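Local coordinates for protein deoxyribodipyrimidine photo-lyase (Oryza sativa Japonica Group, PDB 3UMV) that repairs UV-damaged DNA, using light and a bound FAD to split cyclobutane pyrimidine dimers back into two intact pyrimidines within the strand, at residues Q48-N53 and P244-A249; L90-R95 and F290-A295. All blocks are in the same frame, centred on the assembly; numbering follows the deposited sequence.

Contact 1 of 2, residues Q48-N53 and P244-A249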
ATOM      1  N   GLN A  48       4.581   5.887   7.134  1.00 13.83           N
ATOM      2  CA  GLN A  48       4.196   6.322   8.464  1.00 12.38           C
ATOM      3  C   GLN A  48       4.946   5.567   9.557  1.00 15.81           C
ATOM      4  O   GLN A  48       4.364   4.764  10.308  1.00 16.67           O
ATOM      5  CB  GLN A  48       2.683   6.206   8.612  1.00 13.17           C
ATOM      6  CG  GLN A  48       1.957   7.082   7.598  1.00 14.67           C
ATOM      7  CD  GLN A  48       0.552   6.612   7.292  1.00 18.84           C
ATOM      8  OE1 GLN A  48      -0.133   6.047   8.149  1.00 24.15           O
ATOM      9  NE2 GLN A  48       0.108   6.857   6.065  1.00 20.71           N
ATOM     10  N   ARG A  49       6.244   5.846   9.618  1.00 17.23           N
ATOM     11  CA  ARG A  49       7.182   5.213  10.542  1.00 12.41           C
ATOM     12  C   ARG A  49       8.429   6.080  10.670  1.00 17.22           C
ATOM     13  O   ARG A  49       8.780   6.829   9.756  1.00 15.78           O
ATOM     14  CB  ARG A  49       7.574   3.813  10.052  1.00 12.40           C
ATOM     15  CG  ARG A  49       8.506   3.820   8.841  1.00 11.93           C
ATOM     16  CD  ARG A  49       8.746   2.404   8.268  1.00 14.62           C
ATOM     17  NE  ARG A  49       9.556   2.522   7.056  1.00 12.34           N
ATOM     18  CZ  ARG A  49       9.067   2.721   5.836  1.00 18.16           C
ATOM     19  NH1 ARG A  49       7.747   2.752   5.623  1.00 13.45           N
ATOM     20  NH2 ARG A  49       9.905   2.867   4.820  1.00 15.51           N
ATOM     21  N   LEU A  50       9.095   5.977  11.816  1.00 15.79           N
ATOM     22  CA  LEU A  50      10.359   6.681  12.036  1.00 17.35           C
ATOM     23  C   LEU A  50      11.558   5.784  11.714  1.00 20.71           C
ATOM     24  O   LEU A  50      12.591   6.278  11.277  1.00 21.75           O
ATOM     25  CB  LEU A  50      10.447   7.209  13.464  1.00 20.00           C
ATOM     26  CG  LEU A  50       9.273   8.097  13.862  1.00 20.63           C
ATOM     27  CD1 LEU A  50       9.351   8.481  15.341  1.00 22.37           C
ATOM     28  CD2 LEU A  50       9.234   9.330  12.962  1.00 17.56           C
ATOM     29  N   ALA A  51      11.422   4.471  11.902  1.00 18.87           N
ATOM     30  CA  ALA A  51      12.540   3.578  11.636  1.00 19.74           C
ATOM     31  C   ALA A  51      12.591   3.206  10.164  1.00 14.95           C
ATOM     32  O   ALA A  51      11.567   3.212   9.479  1.00 15.70           O
ATOM     33  CB  ALA A  51      12.451   2.316  12.497  1.00 26.12           C
ATOM     34  N   ASP A  52      13.782   2.881   9.681  1.00 14.62           N
ATOM     35  CA  ASP A  52      13.924   2.324   8.332  1.00 13.21           C
ATOM     36  C   ASP A  52      13.209   3.171   7.264  1.00 14.91           C
ATOM     37  O   ASP A  52      12.570   2.635   6.346  1.00 13.64           O
ATOM     38  CB  ASP A  52      13.351   0.906   8.298  1.00 15.74           C
ATOM     39  CG  ASP A  52      14.022  -0.018   9.293  1.00 21.48           C
ATOM     40  OD1 ASP A  52      13.342  -0.926   9.819  1.00 23.92           O
ATOM     41  OD2 ASP A  52      15.233   0.166   9.550  1.00 20.36           O
ATOM     42  N   ASN A  53      13.359   4.486   7.360  1.00 15.40           N
ATOM     43  CA  ASN A  53      12.635   5.393   6.485  1.00 15.81           C
ATOM     44  C   ASN A  53      13.621   6.296   5.731  1.00 17.58           C
ATOM     45  O   ASN A  53      14.152   7.242   6.295  1.00 19.68           O
ATOM     46  CB  ASN A  53      11.644   6.214   7.320  1.00 13.83           C
ATOM     47  CG  ASN A  53      10.797   7.144   6.472  1.00 16.44           C
ATOM     48  OD1 ASN A  53      11.243   7.619   5.434  1.00 16.28           O
ATOM     49  ND2 ASN A  53       9.571   7.401   6.911  1.00 14.49           N
ATOM     50  N   PRO A 244      -2.371  -1.363  14.851  1.00 20.15           N
ATOM     51  CA  PRO A 244      -1.553  -0.605  13.901  1.00 19.11           C
ATOM     52  C   PRO A 244      -0.270  -0.047  14.507  1.00 20.25           C
ATOM     53  O   PRO A 244      -0.176   0.121  15.726  1.00 20.63           O
ATOM     54  CB  PRO A 244      -2.467   0.553  13.502  1.00 18.61           C
ATOM     55  CG  PRO A 244      -3.350   0.756  14.704  1.00 20.63           C
ATOM     56  CD  PRO A 244      -3.581  -0.630  15.268  1.00 21.61           C
ATOM     57  N   GLY A 245       0.702   0.247  13.649  1.00 17.67           N
ATOM     58  CA  GLY A 245       1.902   0.949  14.074  1.00 19.77           C
ATOM     59  C   GLY A 245       3.187   0.155  13.943  1.00 22.35           C
ATOM     60  O   GLY A 245       3.161  -1.058  13.711  1.00 21.85           O
ATOM     61  N   GLU A 246       4.308   0.849  14.106  1.00 22.76           N
ATOM     62  CA  GLU A 246       5.640   0.251  13.992  1.00 20.01           C
ATOM     63  C   GLU A 246       5.860  -0.913  14.952  1.00 20.26           C
ATOM     64  O   GLU A 246       6.353  -1.967  14.553  1.00 23.57           O
ATOM     65  CB  GLU A 246       6.729   1.291  14.253  1.00 22.75           C
ATOM     66  CG  GLU A 246       6.785   2.436  13.266  1.00 18.39           C
ATOM     67  CD  GLU A 246       8.031   3.296  13.458  1.00 25.89           C
ATOM     68  OE1 GLU A 246       7.910   4.410  14.017  1.00 26.88           O
ATOM     69  OE2 GLU A 246       9.131   2.858  13.051  1.00 25.81           O
ATOM     70  N   GLU A 247       5.517  -0.706  16.217  1.00 22.44           N
ATOM     71  CA  GLU A 247       5.788  -1.694  17.254  1.00 24.29           C
ATOM     72  C   GLU A 247       5.063  -3.008  16.947  1.00 25.23           C
ATOM     73  O   GLU A 247       5.665  -4.078  16.983  1.00 29.66           O
ATOM     74  CB  GLU A 247       5.395  -1.129  18.621  1.00 32.52           C
ATOM     75  CG  GLU A 247       5.750  -1.996  19.809  1.00 42.97           C
ATOM     76  CD  GLU A 247       5.721  -1.212  21.111  1.00 54.20           C
ATOM     77  OE1 GLU A 247       6.164  -0.041  21.105  1.00 56.79           O
ATOM     78  OE2 GLU A 247       5.252  -1.758  22.133  1.00 59.27           O
ATOM     79  N   ALA A 248       3.774  -2.926  16.628  1.00 23.85           N
ATOM     80  CA  ALA A 248       2.995  -4.118  16.303  1.00 22.23           C
ATOM     81  C   ALA A 248       3.443  -4.741  14.983  1.00 21.63           C
ATOM     82  O   ALA A 248       3.336  -5.956  14.800  1.00 21.95           O
ATOM     83  CB  ALA A 248       1.503  -3.792  16.252  1.00 21.28           C
ATOM     84  N   ALA A 249       3.941  -3.909  14.065  1.00 20.60           N
ATOM     85  CA  ALA A 249       4.364  -4.395  12.746  1.00 15.90           C
ATOM     86  C   ALA A 249       5.614  -5.271  12.851  1.00 17.51           C
ATOM     87  O   ALA A 249       5.706  -6.335  12.233  1.00 23.97           O
ATOM     88  CB  ALA A 249       4.614  -3.211  11.780  1.00 14.29           C
TER

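Contact 2 of 2, residues L90-R95 and F290-A295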
ATOM      1  N   LEU A  90      -9.352   4.677   8.232  1.00 13.69           N
ATOM      2  CA  LEU A  90      -9.025   5.896   8.962  1.00 15.65           C
ATOM      3  C   LEU A  90      -8.629   5.591  10.408  1.00 18.20           C
ATOM      4  O   LEU A  90      -7.691   6.189  10.960  1.00 16.45           O
ATOM      5  CB  LEU A  90     -10.206   6.865   8.901  1.00 16.83           C
ATOM      6  CG  LEU A  90     -10.457   7.467   7.516  1.00 16.45           C
ATOM      7  CD1 LEU A  90     -11.794   8.205   7.472  1.00 21.01           C
ATOM      8  CD2 LEU A  90      -9.338   8.392   7.142  1.00 16.20           C
ATOM      9  N   GLY A  91      -9.326   4.637  11.021  1.00 18.75           N
ATOM     10  CA  GLY A  91      -9.055   4.310  12.405  1.00 19.72           C
ATOM     11  C   GLY A  91      -7.668   3.712  12.544  1.00 20.18           C
ATOM     12  O   GLY A  91      -6.921   4.054  13.459  1.00 19.13           O
ATOM     13  N   PHE A  92      -7.326   2.821  11.624  1.00 15.92           N
ATOM     14  CA  PHE A  92      -6.014   2.171  11.610  1.00 14.47           C
ATOM     15  C   PHE A  92      -4.890   3.196  11.400  1.00 18.43           C
ATOM     16  O   PHE A  92      -3.862   3.164  12.086  1.00 15.74           O
ATOM     17  CB  PHE A  92      -5.969   1.104  10.511  1.00 14.37           C
ATOM     18  CG  PHE A  92      -4.903   0.046  10.714  1.00 16.64           C
ATOM     19  CD1 PHE A  92      -5.156  -1.069  11.498  1.00 18.15           C
ATOM     20  CD2 PHE A  92      -3.654   0.161  10.098  1.00 14.82           C
ATOM     21  CE1 PHE A  92      -4.187  -2.043  11.689  1.00 14.62           C
ATOM     22  CE2 PHE A  92      -2.689  -0.803  10.267  1.00 13.15           C
ATOM     23  CZ  PHE A  92      -2.948  -1.918  11.063  1.00 16.84           C
ATOM     24  N   LEU A  93      -5.073   4.096  10.437  1.00 17.84           N
ATOM     25  CA  LEU A  93      -4.058   5.098  10.149  1.00 16.36           C
ATOM     26  C   LEU A  93      -3.864   5.986  11.372  1.00 15.52           C
ATOM     27  O   LEU A  93      -2.738   6.207  11.813  1.00 18.34           O
ATOM     28  CB  LEU A  93      -4.461   5.951   8.937  1.00 15.14           C
ATOM     29  CG  LEU A  93      -3.504   7.080   8.529  1.00 19.18           C
ATOM     30  CD1 LEU A  93      -3.742   7.426   7.081  1.00 20.40           C
ATOM     31  CD2 LEU A  93      -3.675   8.309   9.412  1.00 21.63           C
ATOM     32  N   LEU A  94      -4.958   6.495  11.920  1.00 16.26           N
ATOM     33  CA  LEU A  94      -4.837   7.461  13.014  1.00 17.56           C
ATOM     34  C   LEU A  94      -4.312   6.849  14.308  1.00 19.20           C
ATOM     35  O   LEU A  94      -3.536   7.487  15.026  1.00 20.38           O
ATOM     36  CB  LEU A  94      -6.154   8.206  13.260  1.00 20.63           C
ATOM     37  CG  LEU A  94      -6.516   9.227  12.180  1.00 21.50           C
ATOM     38  CD1 LEU A  94      -7.970   9.638  12.350  1.00 21.73           C
ATOM     39  CD2 LEU A  94      -5.590  10.448  12.230  1.00 24.06           C
ATOM     40  N   ARG A  95      -4.753   5.637  14.639  1.00 15.25           N
ATOM     41  CA  ARG A  95      -4.222   4.990  15.833  1.00 17.99           C
ATOM     42  C   ARG A  95      -2.731   4.695  15.650  1.00 18.46           C
ATOM     43  O   ARG A  95      -1.964   4.776  16.602  1.00 21.07           O
ATOM     44  CB  ARG A  95      -5.016   3.721  16.173  1.00 21.51           C
ATOM     45  CG  ARG A  95      -6.494   3.995  16.391  1.00 24.08           C
ATOM     46  CD  ARG A  95      -7.224   2.812  17.015  1.00 27.80           C
ATOM     47  NE  ARG A  95      -8.668   3.029  16.993  1.00 29.58           N
ATOM     48  CZ  ARG A  95      -9.338   3.756  17.887  1.00 30.26           C
ATOM     49  NH1 ARG A  95      -8.706   4.337  18.899  1.00 29.49           N
ATOM     50  NH2 ARG A  95     -10.650   3.901  17.765  1.00 31.61           N
ATOM     51  N   PHE A 290       0.422   1.128   4.988  1.00 11.92           N
ATOM     52  CA  PHE A 290       0.507   2.387   5.705  1.00 10.32           C
ATOM     53  C   PHE A 290       1.965   2.751   5.981  1.00 14.84           C
ATOM     54  O   PHE A 290       2.248   3.791   6.559  1.00 15.53           O
ATOM     55  CB  PHE A 290      -0.291   2.303   7.007  1.00 15.08           C
ATOM     56  CG  PHE A 290      -1.776   2.257   6.798  1.00 14.90           C
ATOM     57  CD1 PHE A 290      -2.466   3.400   6.436  1.00 16.55           C
ATOM     58  CD2 PHE A 290      -2.481   1.069   6.952  1.00 19.12           C
ATOM     59  CE1 PHE A 290      -3.840   3.367   6.238  1.00 16.72           C
ATOM     60  CE2 PHE A 290      -3.854   1.027   6.758  1.00 17.76           C
ATOM     61  CZ  PHE A 290      -4.538   2.180   6.408  1.00 13.10           C
ATOM     62  N   GLY A 291       2.886   1.901   5.549  1.00 16.21           N
ATOM     63  CA  GLY A 291       4.296   2.140   5.806  1.00 15.66           C
ATOM     64  C   GLY A 291       4.682   2.064   7.275  1.00 13.63           C
ATOM     65  O   GLY A 291       5.688   2.669   7.680  1.00 14.87           O
ATOM     66  N   HIS A 292       3.925   1.314   8.075  1.00 15.49           N
ATOM     67  CA  HIS A 292       4.296   1.089   9.481  1.00 16.26           C
ATOM     68  C   HIS A 292       5.576   0.272   9.577  1.00 15.22           C
ATOM     69  O   HIS A 292       6.292   0.311  10.592  1.00 17.95           O
ATOM     70  CB  HIS A 292       3.211   0.331  10.240  1.00 18.51           C
ATOM     71  CG  HIS A 292       1.923   1.073  10.378  1.00 17.78           C
ATOM     72  ND1 HIS A 292       1.824   2.444  10.266  1.00 18.56           N
ATOM     73  CD2 HIS A 292       0.676   0.625  10.648  1.00 18.47           C
ATOM     74  CE1 HIS A 292       0.565   2.801  10.424  1.00  9.84           C
ATOM     75  NE2 HIS A 292      -0.150   1.720  10.681  1.00 21.07           N
ATOM     76  N   ILE A 293       5.855  -0.480   8.523  1.00 14.21           N
ATOM     77  CA  ILE A 293       7.085  -1.244   8.453  1.00 18.29           C
ATOM     78  C   ILE A 293       7.629  -1.118   7.052  1.00 12.35           C
ATOM     79  O   ILE A 293       6.877  -1.080   6.072  1.00 14.87           O
ATOM     80  CB  ILE A 293       6.894  -2.735   8.835  1.00 16.29           C
ATOM     81  CG1 ILE A 293       8.249  -3.388   9.111  1.00 16.63           C
ATOM     82  CG2 ILE A 293       6.129  -3.476   7.749  1.00 14.96           C
ATOM     83  CD1 ILE A 293       8.131  -4.752   9.773  1.00 18.46           C
ATOM     84  N   SER A 294       8.947  -1.001   6.966  1.00 12.72           N
ATOM     85  CA  SER A 294       9.634  -0.869   5.690  1.00 12.57           C
ATOM     86  C   SER A 294       9.649  -2.216   4.955  1.00 13.21           C
ATOM     87  O   SER A 294       9.964  -3.247   5.553  1.00 14.18           O
ATOM     88  CB  SER A 294      11.071  -0.410   5.976  1.00 14.17           C
ATOM     89  OG  SER A 294      11.934  -0.707   4.892  1.00 17.26           O
ATOM     90  N   ALA A 295       9.321  -2.231   3.666  1.00 15.95           N
ATOM     91  CA  ALA A 295       9.417  -3.480   2.902  1.00 17.65           C
ATOM     92  C   ALA A 295      10.871  -3.948   2.830  1.00 18.94           C
ATOM     93  O   ALA A 295      11.131  -5.148   2.816  1.00 15.90           O
ATOM     94  CB  ALA A 295       8.864  -3.315   1.508  1.00 16.34           C
TER

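Contact 1 of 2, residues Q48-N53 and P244-A249
The carboxylate of E246 reaches across to the loop 48-53 and takes two consecutive backbone amides, one on each oxygen. L50 N gives a nearly straight bond to OE1 (3.0 Å, N-H...O 175°), arriving from above the carboxylate plane, while A51 N meets OE2 at 3.0 Å on the syn side and closer to that plane. Carbon fills in beside the polar pair, with the CB of R49 3.5 Å from E246 CD. The glutamate gets there with CG anti to its own carbonyl carbon (chi1 -63°) and the chain extended beyond, which carries the carboxylate from the first turn of helix 246-254, just after the N-cap residue G245, to the loop, a reach that suits glutamate.

Behind the amides, the loop is braced from within. R49 turns its guanidinium away from E246 and grips D52 O side-on: this oxygen lies in the guanidinium plane, 3.1 Å from both R49 NE and R49 NH2. NE comes from above the carbonyl plane, NH2 is only tilted from it, and both are on the same face. NH1 goes on to D47 and to G291 O. N53 closes the turn from the other end, its ND2 bonding to R49 O at 3.0 Å, while its OD1 caps helix 54-66.

Cut back to alanine, position E246 would probably leave the amides of L50 and A51 without their acceptor and the loop less firmly held to helix 246-254. The chemistry is thus that of an anion held by peptide N-H groups, whose two dipoles are likely to stabilise its negative charge.

Contact 2 of 2, residues L90-R95 and F290-A295
An aromatic cluster of F92, F290 and H292 joins helix 87-106 of the photolyase alpha/beta domain to the turn that ends helix 285-290. F92 projects from the helix and meets F290 with CD2 and H292 with CE2. Its CD2 comes within 3.5 Å of F290 CE2, and its CE2 lies 3.6 Å from H292 NE2, at the edge of the imidazole and near its plane. With F290 the ring planes are inclined at 34° and the centroids lie 5.4 Å apart, an oblique meeting. The F92 and H292 planes are closer to parallel, at 27°, but displaced along one another, so that they barely overlap. F92 is carried out to the pair by having CG anti to its backbone N (chi1 -159°).

L93 adds an aliphatic flank to the cluster: its CB sits 3.8 Å from F290 CE1, and its CD1 reaches the same ring atom at 4.1 Å, the two side chains crossing at about a right angle. The same leucine also touches a bound urea. F290 and H292, two residues apart, pack on each other as well, F290 CB lying 3.6 Å above one face of the imidazole near its rim. Between them G291, whose positive phi favours glycine, ends helix 285-290 in a Schellman motif. Histidine suits its place because it offers carbon and nitrogen edges to F92 while ND1 makes a weak hydrogen bond to Q48 O; Y287 and P244 also touch F92.

F290 lies close to R429, which by similarity to relatives probably belongs to the FAD site. With no hydrogen bond between its two segments, the contact is buried packing between the N-terminal alpha/beta domain and the C-terminal FAD-binding helical domain of the photolyase/cryptochrome fold.

Following the chain from its N terminus, 48-53 comes first, after strand 40-44, and then 90-95 on helix 87-106. The chain returns to the former at 244-249, closing the loop of contact 1, and to the latter at 290-295, closing that of contact 2. The two loops therefore cross, since their segments alternate. Their centres are 7 Å apart and they touch directly: Q48 N lies 3.2 Å from F290 O, a probable hydrogen bond, and G245 N packs on H292 CD2. Together they tie the N-terminal alpha/beta domain, through one loop and one helix, to helix 246-254 and to the turn between helices 285-290 and 295-305, in the helical part that binds FAD.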